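Long-range contacts in haemagglutinin I (Physarum polycephalum, PDB 3A5P), which probably binds carbohydrate as a lectin, folding as a small beta sandwich proposed to be a minimal carbohydrate recognition domain of the legume lectin fold: residues A[6-11]-A[75-80]; A[84-89]-A[98-103]; A[15-20]-A[30-35]; A[66-71]-A[88-93]. One frame throughout, in Å; residues are numbered along the deposited sequence. Where two conformers were deposited one is given.

Contact 1. Residues A[6-11]-A[75-80]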
loop_
_atom_site.group_PDB
_atom_site.type_symbol
_atom_site.label_atom_id
_atom_site.label_comp_id
_atom_site.label_asym_id
_atom_site.label_seq_id
_atom_site.Cartn_x
_atom_site.Cartn_y
_atom_site.Cartn_z
ATOM N N GLN A 6 10.136 -9.410 -7.201
ATOM C CA GLN A 6 10.891 -10.263 -6.267
ATOM C C GLN A 6 11.363 -9.418 -5.098
ATOM O O GLN A 6 11.776 -8.284 -5.278
ATOM C CB GLN A 6 12.110 -10.857 -6.955
ATOM C CG GLN A 6 11.770 -12.019 -7.873
ATOM C CD GLN A 6 11.483 -13.274 -7.081
ATOM O OE1 GLN A 6 12.244 -13.642 -6.160
ATOM N NE2 GLN A 6 10.380 -13.929 -7.403
ATOM N N ILE A 7 11.317 -9.969 -3.894
ATOM C CA ILE A 7 11.760 -9.202 -2.724
ATOM C C ILE A 7 12.905 -9.940 -2.026
ATOM O O ILE A 7 12.824 -11.154 -1.787
ATOM C CB ILE A 7 10.582 -8.859 -1.762
ATOM C CG1 ILE A 7 9.856 -10.135 -1.317
ATOM C CG2 ILE A 7 9.599 -7.850 -2.430
ATOM C CD1 ILE A 7 8.901 -9.952 -0.143
ATOM N N VAL A 8 13.993 -9.216 -1.765
ATOM C CA VAL A 8 15.166 -9.793 -1.098
ATOM C C VAL A 8 15.325 -9.032 0.202
ATOM O O VAL A 8 15.516 -7.812 0.185
ATOM C CB VAL A 8 16.467 -9.688 -1.966
ATOM C CG1 VAL A 8 17.667 -10.205 -1.211
ATOM C CG2 VAL A 8 16.310 -10.440 -3.304
ATOM N N ASP A 9 15.208 -9.758 1.314
ATOM C CA ASP A 9 15.250 -9.164 2.637
ATOM C C ASP A 9 16.653 -9.279 3.243
ATOM O O ASP A 9 16.990 -10.283 3.877
ATOM C CB ASP A 9 14.220 -9.855 3.535
ATOM C CG ASP A 9 14.151 -9.257 4.943
ATOM O OD1 ASP A 9 14.780 -8.217 5.221
ATOM O OD2 ASP A 9 13.442 -9.849 5.781
ATOM N N ASN A 10 17.470 -8.258 3.023
ATOM C CA ASN A 10 18.768 -8.175 3.698
ATOM C C ASN A 10 18.749 -7.157 4.828
ATOM O O ASN A 10 19.778 -6.570 5.174
ATOM C CB ASN A 10 19.899 -7.890 2.707
ATOM C CG ASN A 10 20.159 -9.061 1.787
ATOM O OD1 ASN A 10 19.902 -10.214 2.151
ATOM N ND2 ASN A 10 20.597 -8.776 0.569
ATOM N N ALA A 11 17.567 -6.958 5.400
ATOM C CA ALA A 11 17.362 -5.890 6.374
ATOM C C ALA A 11 16.868 -6.439 7.712
ATOM O O ALA A 11 16.660 -5.685 8.665
ATOM C CB ALA A 11 16.391 -4.855 5.828
ATOM N N VAL A 75 11.152 -8.849 -14.337
ATOM C CA VAL A 75 11.248 -9.178 -12.919
ATOM C C VAL A 75 11.867 -7.971 -12.234
ATOM O O VAL A 75 13.045 -7.671 -12.431
ATOM C CB VAL A 75 12.119 -10.450 -12.659
ATOM C CG1 VAL A 75 12.183 -10.772 -11.165
ATOM C CG2 VAL A 75 11.576 -11.640 -13.429
ATOM N N ALA A 76 11.056 -7.237 -11.473
ATOM C CA ALA A 76 11.585 -6.135 -10.684
ATOM C C ALA A 76 11.965 -6.695 -9.310
ATOM O O ALA A 76 11.114 -7.212 -8.581
ATOM C CB ALA A 76 10.566 -5.014 -10.558
ATOM N N THR A 77 13.245 -6.631 -8.985
ATOM C CA THR A 77 13.716 -7.160 -7.705
ATOM C C THR A 77 13.999 -5.998 -6.763
ATOM O O THR A 77 14.797 -5.118 -7.095
ATOM C CB THR A 77 14.982 -8.026 -7.889
ATOM O OG1 THR A 77 14.669 -9.123 -8.763
ATOM C CG2 THR A 77 15.447 -8.571 -6.509
ATOM N N ALA A 78 13.340 -5.997 -5.600
ATOM C CA ALA A 78 13.576 -4.972 -4.573
ATOM C C ALA A 78 14.374 -5.598 -3.445
ATOM O O ALA A 78 13.899 -6.542 -2.794
ATOM C CB ALA A 78 12.254 -4.403 -4.056
ATOM N N THR A 79 15.577 -5.064 -3.218
ATOM C CA THR A 79 16.467 -5.563 -2.165
ATOM C C THR A 79 16.490 -4.577 -1.002
ATOM O O THR A 79 16.837 -3.396 -1.173
ATOM C CB THR A 79 17.919 -5.852 -2.680
ATOM O OG1 THR A 79 17.863 -6.767 -3.782
ATOM C CG2 THR A 79 18.810 -6.467 -1.550
ATOM N N PHE A 80 16.150 -5.089 0.177
ATOM C CA PHE A 80 16.044 -4.279 1.380
ATOM C C PHE A 80 17.275 -4.383 2.256
ATOM O O PHE A 80 17.751 -5.465 2.509
ATOM C CB PHE A 80 14.788 -4.694 2.146
ATOM C CG PHE A 80 13.531 -4.301 1.431
ATOM C CD1 PHE A 80 12.857 -3.128 1.784
ATOM C CD2 PHE A 80 13.069 -5.061 0.357
ATOM C CE1 PHE A 80 11.688 -2.751 1.090
ATOM C CE2 PHE A 80 11.910 -4.683 -0.366
ATOM C CZ PHE A 80 11.232 -3.528 0.010
#
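Gln-6 to Asp-9 pair with Thr-77 to Phe-80 in parallel, whereas the remaining strand neighbours in the two sheets of this chain run antiparallel; the N-to-C directions of strands 6-10 and 75-80 differ by only 17°. An alternating set of backbone bonds fixes the register. Gln-6 N donates to Ala-76 O, and Gln-6 O accepts from Ala-78 N at 2.8 Å. Two residues on, Val-8 N donates to Ala-78 O and Val-8 O accepts from Phe-80 N, the latter nearly straight at 174°. The series fades at Asn-10, whose N makes only a weak bond to Phe-80 O.

On one face Val-8 lies beside Thr-79 with both side chains pointing the same way, Val-8 CB 3.7 Å from Thr-79 OG1. Val-8 CG1 is anti to the backbone N (chi1 176°), which leaves Val-8 CG2 beside that N, where it meets Thr-77 CG2 at 3.8 Å. Gln-6 CG meets Val-75 CG1 at 3.5 Å. The opposite face carries Ile-7, Ala-78, Asp-9 and Phe-80. Here the Phe-80 ring has Val-8 O at its edge and in its plane, 3.7 Å from Phe-80 CD2.

Where the pairing ends, the chain turns: Asp-9 OD1 accepts from Ala-11 N at 3.1 Å, on the anti side and out of the carboxylate plane, forming an Asx turn. Asp-9 OD1 also accepts from Leu-13 N, and OD2 from Gly-14 N. Phe-80 touches Val-32, Val-34 and Leu-17 of the other sheet, the facing-sheet packing of a beta sandwich, in keeping with a legume lectin fold.

Contact 2. Residues A[84-89]-A[98-103]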
loop_
_atom_site.group_PDB
_atom_site.type_symbol
_atom_site.label_atom_id
_atom_site.label_comp_id
_atom_site.label_asym_id
_atom_site.label_seq_id
_atom_site.Cartn_x
_atom_site.Cartn_y
_atom_site.Cartn_z
ATOM N N GLY A 84 15.960 1.416 6.040
ATOM C CA GLY A 84 14.894 1.690 5.067
ATOM C C GLY A 84 15.412 1.842 3.640
ATOM O O GLY A 84 14.772 2.489 2.808
ATOM N N ASN A 85 16.568 1.239 3.356
ATOM C CA ASN A 85 17.163 1.337 2.044
ATOM C C ASN A 85 16.608 0.268 1.124
ATOM O O ASN A 85 16.561 -0.903 1.488
ATOM C CB ASN A 85 18.689 1.228 2.111
ATOM C CG ASN A 85 19.315 2.451 2.693
ATOM O OD1 ASN A 85 19.345 3.504 2.051
ATOM N ND2 ASN A 85 19.781 2.350 3.937
ATOM N N VAL A 86 16.231 0.680 -0.080
ATOM C CA VAL A 86 15.676 -0.241 -1.062
ATOM C C VAL A 86 16.378 -0.006 -2.388
ATOM O O VAL A 86 16.422 1.126 -2.863
ATOM C CB VAL A 86 14.145 -0.049 -1.262
ATOM C CG1 VAL A 86 13.547 -1.287 -1.986
ATOM C CG2 VAL A 86 13.443 0.177 0.080
ATOM N N SER A 87 16.926 -1.071 -2.964
ATOM C CA SER A 87 17.474 -1.031 -4.309
ATOM C C SER A 87 16.565 -1.844 -5.216
ATOM O O SER A 87 16.316 -3.008 -4.926
ATOM C CB SER A 87 18.886 -1.618 -4.319
ATOM O OG SER A 87 19.417 -1.630 -5.633
ATOM N N ILE A 88 16.086 -1.226 -6.304
ATOM C CA ILE A 88 15.165 -1.891 -7.236
ATOM C C ILE A 88 15.776 -1.991 -8.629
ATOM O O ILE A 88 16.240 -0.998 -9.174
ATOM C CB ILE A 88 13.798 -1.166 -7.311
ATOM C CG1 ILE A 88 13.224 -0.991 -5.888
ATOM C CG2 ILE A 88 12.837 -1.946 -8.202
ATOM C CD1 ILE A 88 12.012 -0.067 -5.793
ATOM N N SER A 89 15.798 -3.203 -9.171
ATOM C CA SER A 89 16.426 -3.440 -10.453
ATOM C C SER A 89 15.625 -4.439 -11.280
ATOM O O SER A 89 14.985 -5.338 -10.727
ATOM C CB SER A 89 17.851 -3.961 -10.244
ATOM O OG SER A 89 18.441 -4.226 -11.512
ATOM N N LEU A 98 15.673 3.974 -3.403
ATOM C CA LEU A 98 14.802 4.857 -2.630
ATOM C C LEU A 98 14.929 4.517 -1.145
ATOM O O LEU A 98 15.519 3.492 -0.760
ATOM C CB LEU A 98 13.326 4.755 -3.098
ATOM C CG LEU A 98 12.607 3.387 -3.009
ATOM C CD1 LEU A 98 12.077 3.087 -1.589
ATOM C CD2 LEU A 98 11.438 3.238 -4.038
ATOM N N THR A 99 14.366 5.389 -0.324
ATOM C CA THR A 99 14.268 5.121 1.098
ATOM C C THR A 99 12.828 5.161 1.525
ATOM O O THR A 99 12.053 6.061 1.132
ATOM C CB THR A 99 15.080 6.095 1.961
ATOM O OG1 THR A 99 14.780 7.444 1.581
ATOM C CG2 THR A 99 16.548 5.824 1.790
ATOM N N LEU A 100 12.467 4.146 2.309
ATOM C CA LEU A 100 11.124 4.000 2.869
ATOM C C LEU A 100 10.709 5.259 3.616
ATOM O O LEU A 100 11.539 5.886 4.292
ATOM C CB LEU A 100 11.081 2.798 3.822
ATOM C CG LEU A 100 11.278 1.426 3.155
ATOM C CD1 LEU A 100 11.282 0.283 4.207
ATOM C CD2 LEU A 100 10.243 1.168 2.052
ATOM N N LYS A 101 9.435 5.607 3.509
ATOM C CA LYS A 101 8.894 6.788 4.181
ATOM C C LYS A 101 8.076 6.363 5.380
ATOM O O LYS A 101 7.096 5.611 5.240
ATOM C CB LYS A 101 8.030 7.582 3.204
ATOM C CG LYS A 101 8.844 8.224 2.119
ATOM C CD LYS A 101 8.104 8.232 0.791
ATOM C CE LYS A 101 6.958 9.183 0.784
ATOM N NZ LYS A 101 6.783 9.740 -0.580
ATOM N N LYS A 102 8.483 6.823 6.567
ATOM C CA LYS A 102 7.751 6.477 7.782
ATOM C C LYS A 102 6.354 7.061 7.733
ATOM O O LYS A 102 6.163 8.195 7.295
ATOM C CB LYS A 102 8.467 6.963 9.048
ATOM C CG LYS A 102 9.586 6.089 9.449
ATOM C CD LYS A 102 9.916 6.240 10.919
ATOM C CE LYS A 102 11.145 5.382 11.266
ATOM N NZ LYS A 102 11.573 5.576 12.695
ATOM N N LEU A 103 5.375 6.273 8.158
ATOM C CA LEU A 103 4.025 6.816 8.362
ATOM C C LEU A 103 3.987 7.539 9.707
ATOM O O LEU A 103 4.322 6.977 10.749
ATOM C CB LEU A 103 2.951 5.731 8.254
ATOM C CG LEU A 103 2.925 4.994 6.904
ATOM C CD1 LEU A 103 1.928 3.846 6.962
ATOM C CD2 LEU A 103 2.592 5.945 5.739
#
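Val-86 and Leu-98 lie side by side, their side chains pointing the same way, and form the apolar centre: Val-86 CG2 is 3.6 Å from Leu-98 CD1. In Leu-98, chi1 of 60° puts CG between the backbone N and the carbonyl carbon; chi2 of 81° then sets the methyls, CD1 against Val-86 and Leu-98 CD2 3.8 Å from Ile-88 CD1. On the other flank Leu-100 crosses Val-86 at about a right angle, with Leu-100 CD2 3.9 Å from Val-86 CG2.

Around this centre the backbones form an antiparallel hydrogen-bonded pair, Val-86 N to Leu-98 O and Leu-98 N to Val-86 O, both 3.0 Å. Gly-84 O adds a bond from Leu-100 N at 2.9 Å. On the face opposite Val-86, Asn-85 and Thr-99 form a non-hydrogen-bonded pair, and the polar end of Asn-85 is held by the His-97 side chain and Ala-82 O.

The pair belongs to the hairpin of strands 85-89 and 96-99, the latter outermost in its sheet within this chain. Strand 74-81 flanks 85-89 on its other side, and the apolar face packs on Phe-66 of strand 63-70 and Ile-40 of strand 40-43.

Contact 3. Residues A[15-20]-A[30-35]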
loop_
_atom_site.group_PDB
_atom_site.type_symbol
_atom_site.label_atom_id
_atom_site.label_comp_id
_atom_site.label_asym_id
_atom_site.label_seq_id
_atom_site.Cartn_x
_atom_site.Cartn_y
_atom_site.Cartn_z
ATOM N N ALA A 15 8.706 -10.919 8.774
ATOM C CA ALA A 15 7.280 -10.853 8.446
ATOM C C ALA A 15 6.759 -9.425 8.352
ATOM O O ALA A 15 5.604 -9.223 7.997
ATOM C CB ALA A 15 6.437 -11.669 9.445
ATOM N N ASN A 16 7.602 -8.436 8.656
ATOM C CA ASN A 16 7.231 -7.033 8.446
ATOM C C ASN A 16 7.166 -6.679 6.971
ATOM O O ASN A 16 6.517 -5.692 6.599
ATOM C CB ASN A 16 8.190 -6.065 9.144
ATOM C CG ASN A 16 8.055 -6.111 10.665
ATOM O OD1 ASN A 16 6.953 -6.214 11.189
ATOM N ND2 ASN A 16 9.181 -6.024 11.369
ATOM N N LEU A 17 7.838 -7.478 6.150
ATOM C CA LEU A 17 7.993 -7.200 4.721
ATOM C C LEU A 17 7.172 -8.208 3.917
ATOM O O LEU A 17 7.296 -9.426 4.118
ATOM C CB LEU A 17 9.470 -7.277 4.306
ATOM C CG LEU A 17 9.813 -7.352 2.803
ATOM C CD1 LEU A 17 9.371 -6.070 2.071
ATOM C CD2 LEU A 17 11.295 -7.613 2.593
ATOM N N ALA A 18 6.307 -7.696 3.038
ATOM C CA ALA A 18 5.510 -8.576 2.181
ATOM C C ALA A 18 5.064 -7.917 0.877
ATOM O O ALA A 18 4.862 -6.704 0.808
ATOM C CB ALA A 18 4.285 -9.087 2.927
ATOM N N LEU A 19 4.852 -8.753 -0.128
ATOM C CA LEU A 19 4.283 -8.315 -1.409
ATOM C C LEU A 19 2.810 -8.740 -1.502
ATOM O O LEU A 19 2.473 -9.892 -1.190
ATOM C CB LEU A 19 5.064 -8.961 -2.553
ATOM C CG LEU A 19 4.567 -8.782 -3.998
ATOM C CD1 LEU A 19 4.771 -7.353 -4.497
ATOM C CD2 LEU A 19 5.289 -9.799 -4.913
ATOM N N TYR A 20 1.955 -7.812 -1.940
ATOM C CA TYR A 20 0.530 -8.075 -2.244
ATOM C C TYR A 20 0.122 -7.443 -3.594
ATOM O O TYR A 20 0.422 -6.268 -3.852
ATOM C CB TYR A 20 -0.386 -7.490 -1.164
ATOM C CG TYR A 20 -0.086 -8.011 0.222
ATOM C CD1 TYR A 20 -0.417 -9.318 0.575
ATOM C CD2 TYR A 20 0.581 -7.222 1.154
ATOM C CE1 TYR A 20 -0.107 -9.838 1.832
ATOM C CE2 TYR A 20 0.875 -7.723 2.439
ATOM C CZ TYR A 20 0.524 -9.021 2.767
ATOM O OH TYR A 20 0.836 -9.554 4.008
ATOM N N ARG A 30 1.225 -3.918 -8.079
ATOM C CA ARG A 30 1.766 -4.723 -6.990
ATOM C C ARG A 30 2.277 -3.796 -5.893
ATOM O O ARG A 30 2.788 -2.703 -6.169
ATOM C CB ARG A 30 2.920 -5.606 -7.502
ATOM C CG ARG A 30 2.601 -7.102 -7.642
ATOM C CD ARG A 30 1.411 -7.381 -8.550
ATOM N NE ARG A 30 1.616 -7.002 -9.947
ATOM C CZ ARG A 30 2.306 -7.725 -10.836
ATOM N NH1 ARG A 30 2.929 -8.832 -10.459
ATOM N NH2 ARG A 30 2.414 -7.310 -12.104
ATOM N N TYR A 31 2.166 -4.247 -4.653
ATOM C CA TYR A 31 2.412 -3.366 -3.503
ATOM C C TYR A 31 3.393 -4.068 -2.600
ATOM O O TYR A 31 3.126 -5.194 -2.143
ATOM C CB TYR A 31 1.085 -3.097 -2.775
ATOM C CG TYR A 31 0.043 -2.438 -3.660
ATOM C CD1 TYR A 31 -0.010 -1.047 -3.783
ATOM C CD2 TYR A 31 -0.857 -3.198 -4.398
ATOM C CE1 TYR A 31 -0.940 -0.430 -4.594
ATOM C CE2 TYR A 31 -1.805 -2.584 -5.239
ATOM C CZ TYR A 31 -1.843 -1.199 -5.319
ATOM O OH TYR A 31 -2.765 -0.588 -6.138
ATOM N N VAL A 32 4.549 -3.443 -2.379
ATOM C CA VAL A 32 5.497 -3.971 -1.399
ATOM C C VAL A 32 5.315 -3.191 -0.105
ATOM O O VAL A 32 5.481 -1.960 -0.080
ATOM C CB VAL A 32 6.976 -3.923 -1.879
ATOM C CG1 VAL A 32 7.902 -4.416 -0.769
ATOM C CG2 VAL A 32 7.145 -4.805 -3.096
ATOM N N THR A 33 4.970 -3.921 0.953
ATOM C CA THR A 33 4.598 -3.315 2.218
ATOM C C THR A 33 5.637 -3.626 3.287
ATOM O O THR A 33 6.166 -4.732 3.329
ATOM C CB THR A 33 3.204 -3.806 2.699
ATOM O OG1 THR A 33 3.218 -5.248 2.854
ATOM C CG2 THR A 33 2.105 -3.350 1.696
ATOM N N VAL A 34 5.941 -2.632 4.117
ATOM C CA VAL A 34 6.864 -2.810 5.257
ATOM C C VAL A 34 6.205 -2.103 6.427
ATOM O O VAL A 34 5.917 -0.889 6.356
ATOM C CB VAL A 34 8.271 -2.163 5.000
ATOM C CG1 VAL A 34 9.211 -2.419 6.207
ATOM C CG2 VAL A 34 8.896 -2.681 3.709
ATOM N N THR A 35 5.949 -2.853 7.492
ATOM C CA THR A 35 5.215 -2.323 8.633
ATOM C C THR A 35 5.864 -1.040 9.129
ATOM O O THR A 35 7.091 -1.012 9.380
ATOM C CB THR A 35 5.200 -3.355 9.759
ATOM O OG1 THR A 35 4.433 -4.494 9.342
ATOM C CG2 THR A 35 4.613 -2.745 11.040
HETATM O O HOH W 1 4.131 -6.146 5.332
HETATM O O HOH W 2 4.048 -6.377 11.152
#
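The Tyr-20 and Thr-33 side chains cross at about a right angle, the hydroxyl meeting the edge of the ring near its plane: Thr-33 OG1 is 3.4 Å from Tyr-20 CE2. Thr-33 OG1 sits between its backbone N and carbonyl carbon (chi1 59°). There it lies 3.0 Å from Ala-18 O, within reach of a hydrogen bond, and joins a water that donates to Asn-16 O. A second water links Asn-16 OD1 and Thr-35 OG1. Tyr-31 instead turns the edge of its ring to a carbonyl, Tyr-20 O lying in the ring plane 3.4 Å from Tyr-31 CD2.

On the opposite face two leucines reach obliquely across valines. Leu-17 CD1 touches Val-32 CG1 at 3.6 Å, and Leu-19 CD1 approaches the other branch, Val-32 CG2, at 3.8 Å.

Backbone bonds in both directions at Ala-18/Thr-33 and Tyr-20/Tyr-31 establish the register, Thr-33 N to Ala-18 O being nearly straight at 176°. The tyrosine face meets the second subunit, where Tyr-20 stacks on Tyr-20 of that chain; the leucine-valine face packs on strand 3-10 and Phe-80. These features identify an antiparallel beta hairpin at the margin of its sheet within this chain, with one side inward and the other at a dimer contact.

Contact 4. Residues A[66-71]-A[88-93]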
loop_
_atom_site.group_PDB
_atom_site.type_symbol
_atom_site.label_atom_id
_atom_site.label_comp_id
_atom_site.label_asym_id
_atom_site.label_seq_id
_atom_site.Cartn_x
_atom_site.Cartn_y
_atom_site.Cartn_z
ATOM N N PHE A 66 10.506 6.583 -9.619
ATOM C CA PHE A 66 11.213 6.392 -10.902
ATOM C C PHE A 66 10.493 5.359 -11.738
ATOM O O PHE A 66 9.534 4.735 -11.268
ATOM C CB PHE A 66 12.693 5.968 -10.712
ATOM C CG PHE A 66 12.926 4.996 -9.570
ATOM C CD1 PHE A 66 12.576 3.643 -9.692
ATOM C CD2 PHE A 66 13.492 5.437 -8.366
ATOM C CE1 PHE A 66 12.787 2.743 -8.624
ATOM C CE2 PHE A 66 13.703 4.547 -7.295
ATOM C CZ PHE A 66 13.355 3.198 -7.435
ATOM N N GLN A 67 10.978 5.145 -12.959
ATOM C CA GLN A 67 10.422 4.124 -13.815
ATOM C C GLN A 67 11.525 3.164 -14.208
ATOM O O GLN A 67 12.671 3.591 -14.458
ATOM C CB GLN A 67 9.810 4.764 -15.058
ATOM C CG GLN A 67 9.002 3.809 -15.920
ATOM C CD GLN A 67 8.325 4.548 -17.077
ATOM O OE1 GLN A 67 8.877 4.621 -18.177
ATOM N NE2 GLN A 67 7.157 5.142 -16.809
ATOM N N LEU A 68 11.165 1.883 -14.272
ATOM C CA LEU A 68 12.052 0.792 -14.652
ATOM C C LEU A 68 11.661 0.295 -16.045
ATOM O O LEU A 68 10.487 0.349 -16.418
ATOM C CB LEU A 68 11.864 -0.379 -13.695
ATOM C CG LEU A 68 11.738 -0.090 -12.183
ATOM C CD1 LEU A 68 11.133 -1.295 -11.466
ATOM C CD2 LEU A 68 13.110 0.224 -11.632
ATOM N N GLY A 69 12.637 -0.212 -16.784
ATOM C CA GLY A 69 12.391 -0.805 -18.102
ATOM C C GLY A 69 12.743 -2.280 -18.122
ATOM O O GLY A 69 13.575 -2.764 -17.315
ATOM N N TYR A 70 12.112 -3.001 -19.038
ATOM C CA TYR A 70 12.416 -4.414 -19.220
ATOM C C TYR A 70 12.099 -4.907 -20.634
ATOM O O TYR A 70 11.320 -4.296 -21.381
ATOM C CB TYR A 70 11.709 -5.284 -18.145
ATOM C CG TYR A 70 10.201 -5.409 -18.293
ATOM C CD1 TYR A 70 9.637 -6.456 -19.037
ATOM C CD2 TYR A 70 9.329 -4.479 -17.694
ATOM C CE1 TYR A 70 8.261 -6.587 -19.181
ATOM C CE2 TYR A 70 7.923 -4.598 -17.840
ATOM C CZ TYR A 70 7.407 -5.659 -18.594
ATOM O OH TYR A 70 6.049 -5.791 -18.766
ATOM N N GLU A 71 12.751 -6.004 -20.986
ATOM C CA GLU A 71 12.446 -6.759 -22.184
ATOM C C GLU A 71 11.991 -8.137 -21.730
ATOM O O GLU A 71 12.327 -8.575 -20.624
ATOM C CB GLU A 71 13.700 -6.888 -23.060
ATOM C CG GLU A 71 14.327 -5.572 -23.476
ATOM C CD GLU A 71 13.455 -4.767 -24.437
ATOM O OE1 GLU A 71 12.528 -5.354 -25.056
ATOM O OE2 GLU A 71 13.706 -3.550 -24.557
ATOM N N ILE A 88 16.086 -1.226 -6.304
ATOM C CA ILE A 88 15.165 -1.891 -7.236
ATOM C C ILE A 88 15.776 -1.991 -8.629
ATOM O O ILE A 88 16.240 -0.998 -9.174
ATOM C CB ILE A 88 13.798 -1.166 -7.311
ATOM C CG1 ILE A 88 13.224 -0.991 -5.888
ATOM C CG2 ILE A 88 12.837 -1.946 -8.202
ATOM C CD1 ILE A 88 12.012 -0.067 -5.793
ATOM N N SER A 89 15.798 -3.203 -9.171
ATOM C CA SER A 89 16.426 -3.440 -10.453
ATOM C C SER A 89 15.625 -4.439 -11.280
ATOM O O SER A 89 14.985 -5.338 -10.727
ATOM C CB SER A 89 17.851 -3.961 -10.244
ATOM O OG SER A 89 18.441 -4.226 -11.512
ATOM N N THR A 90 15.671 -4.286 -12.602
ATOM C CA THR A 90 15.074 -5.265 -13.524
ATOM C C THR A 90 16.150 -6.004 -14.338
ATOM O O THR A 90 15.847 -6.933 -15.097
ATOM C CB THR A 90 14.147 -4.579 -14.548
ATOM O OG1 THR A 90 14.882 -3.519 -15.177
ATOM C CG2 THR A 90 12.910 -3.985 -13.860
ATOM N N GLY A 91 17.401 -5.573 -14.206
ATOM C CA GLY A 91 18.458 -6.089 -15.085
ATOM C C GLY A 91 18.600 -5.296 -16.373
ATOM O O GLY A 91 19.439 -5.625 -17.217
ATOM N N PHE A 92 17.776 -4.261 -16.534
ATOM C CA PHE A 92 17.885 -3.340 -17.672
ATOM C C PHE A 92 18.075 -1.932 -17.163
ATOM O O PHE A 92 17.297 -1.450 -16.350
ATOM C CB PHE A 92 16.653 -3.433 -18.578
ATOM C CG PHE A 92 16.430 -4.805 -19.124
ATOM C CD1 PHE A 92 16.886 -5.152 -20.398
ATOM C CD2 PHE A 92 15.782 -5.773 -18.353
ATOM C CE1 PHE A 92 16.695 -6.447 -20.884
ATOM C CE2 PHE A 92 15.572 -7.049 -18.829
ATOM C CZ PHE A 92 16.032 -7.398 -20.099
ATOM N N GLY A 93 19.131 -1.281 -17.629
ATOM C CA GLY A 93 19.498 0.019 -17.115
ATOM C C GLY A 93 20.058 -0.169 -15.715
ATOM O O GLY A 93 20.299 -1.287 -15.277
HETATM O O HOH W 3 15.438 0.228 -16.150
#
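Gly-69 and Tyr-70 meet Thr-90 and Phe-92 without any beta bridge; the touching parts run 42° apart, and the nearest CA atoms, those of Tyr-70 and Phe-92, remain 5.8 Å from each other. Strand 66-70 is extended, while the chain after Ser-89 folds through two successive ST turns: Ser-89 OG accepts from Gly-91 N, and Thr-90 OG1 from Phe-92 N. Gly-91, with phi positive at 88°, takes backbone angles suited to glycine.

The direct polar link is Thr-90 OG1, placed between its backbone N and carbonyl carbon (chi1 53°), donating to Gly-69 O, 2.6 Å and nearly along the C=O axis. The same hydroxyl therefore both gives to one segment and accepts within its own turn. A water supplies a second bridge, accepting from Gly-69 N and donating to Phe-92 O.

The Phe-92 ring lies over the Tyr-70/Glu-71 backbone. Glu-71 N stands 3.6 Å above the plane of the Phe-92 ring, offset toward the rim, and Tyr-70 CA makes an off-centre CH-pi contact, 4.2 Å from the ring centroid. The Glu-71 side chain crosses this ring at about a right angle, Glu-71 CG 3.6 Å from Phe-92 CE1; its carboxylate bonds Ser-53 OG. Farther back, Leu-68 CD1 meets Ile-88 CG2 at 3.7 Å, and Ile-88 CD1 lies at the edge of the Phe-66 ring.

The contact thus spans the two sheets, strand 63-70 facing strand 85-89. Leu-68 also touches Ala-76 of strand 74-81, Phe-66 reaches Leu-98 of strand 96-99, and strand 54-60 flanks 63-70 within its own sheet.

Contacts 1 and 2 build one sheet, since strands 74-81 and 85-89 are neighbours: Thr-79 N lies 2.8 Å from Ser-87 O, a probable hydrogen bond, and the centres of contacts 1 and 2 are about 11 Å apart. Contact 3 belongs to the other sheet and is nested within the chain loop closed by contact 1; Phe-80 CZ meets Val-32 CG1 at 3.5 Å across the interior. Contact 4 joins the two sheets and shares Ile-88 and Ser-89 with contact 2; Leu-98 CD2 of contact 2 lies 3.9 Å from Phe-66 CZ of contact 4. Contacts 3 and 4 lie on opposite sides of the chain's centre, their centres about 20 Å apart. Contacts 2 and 3 both reach the second subunit.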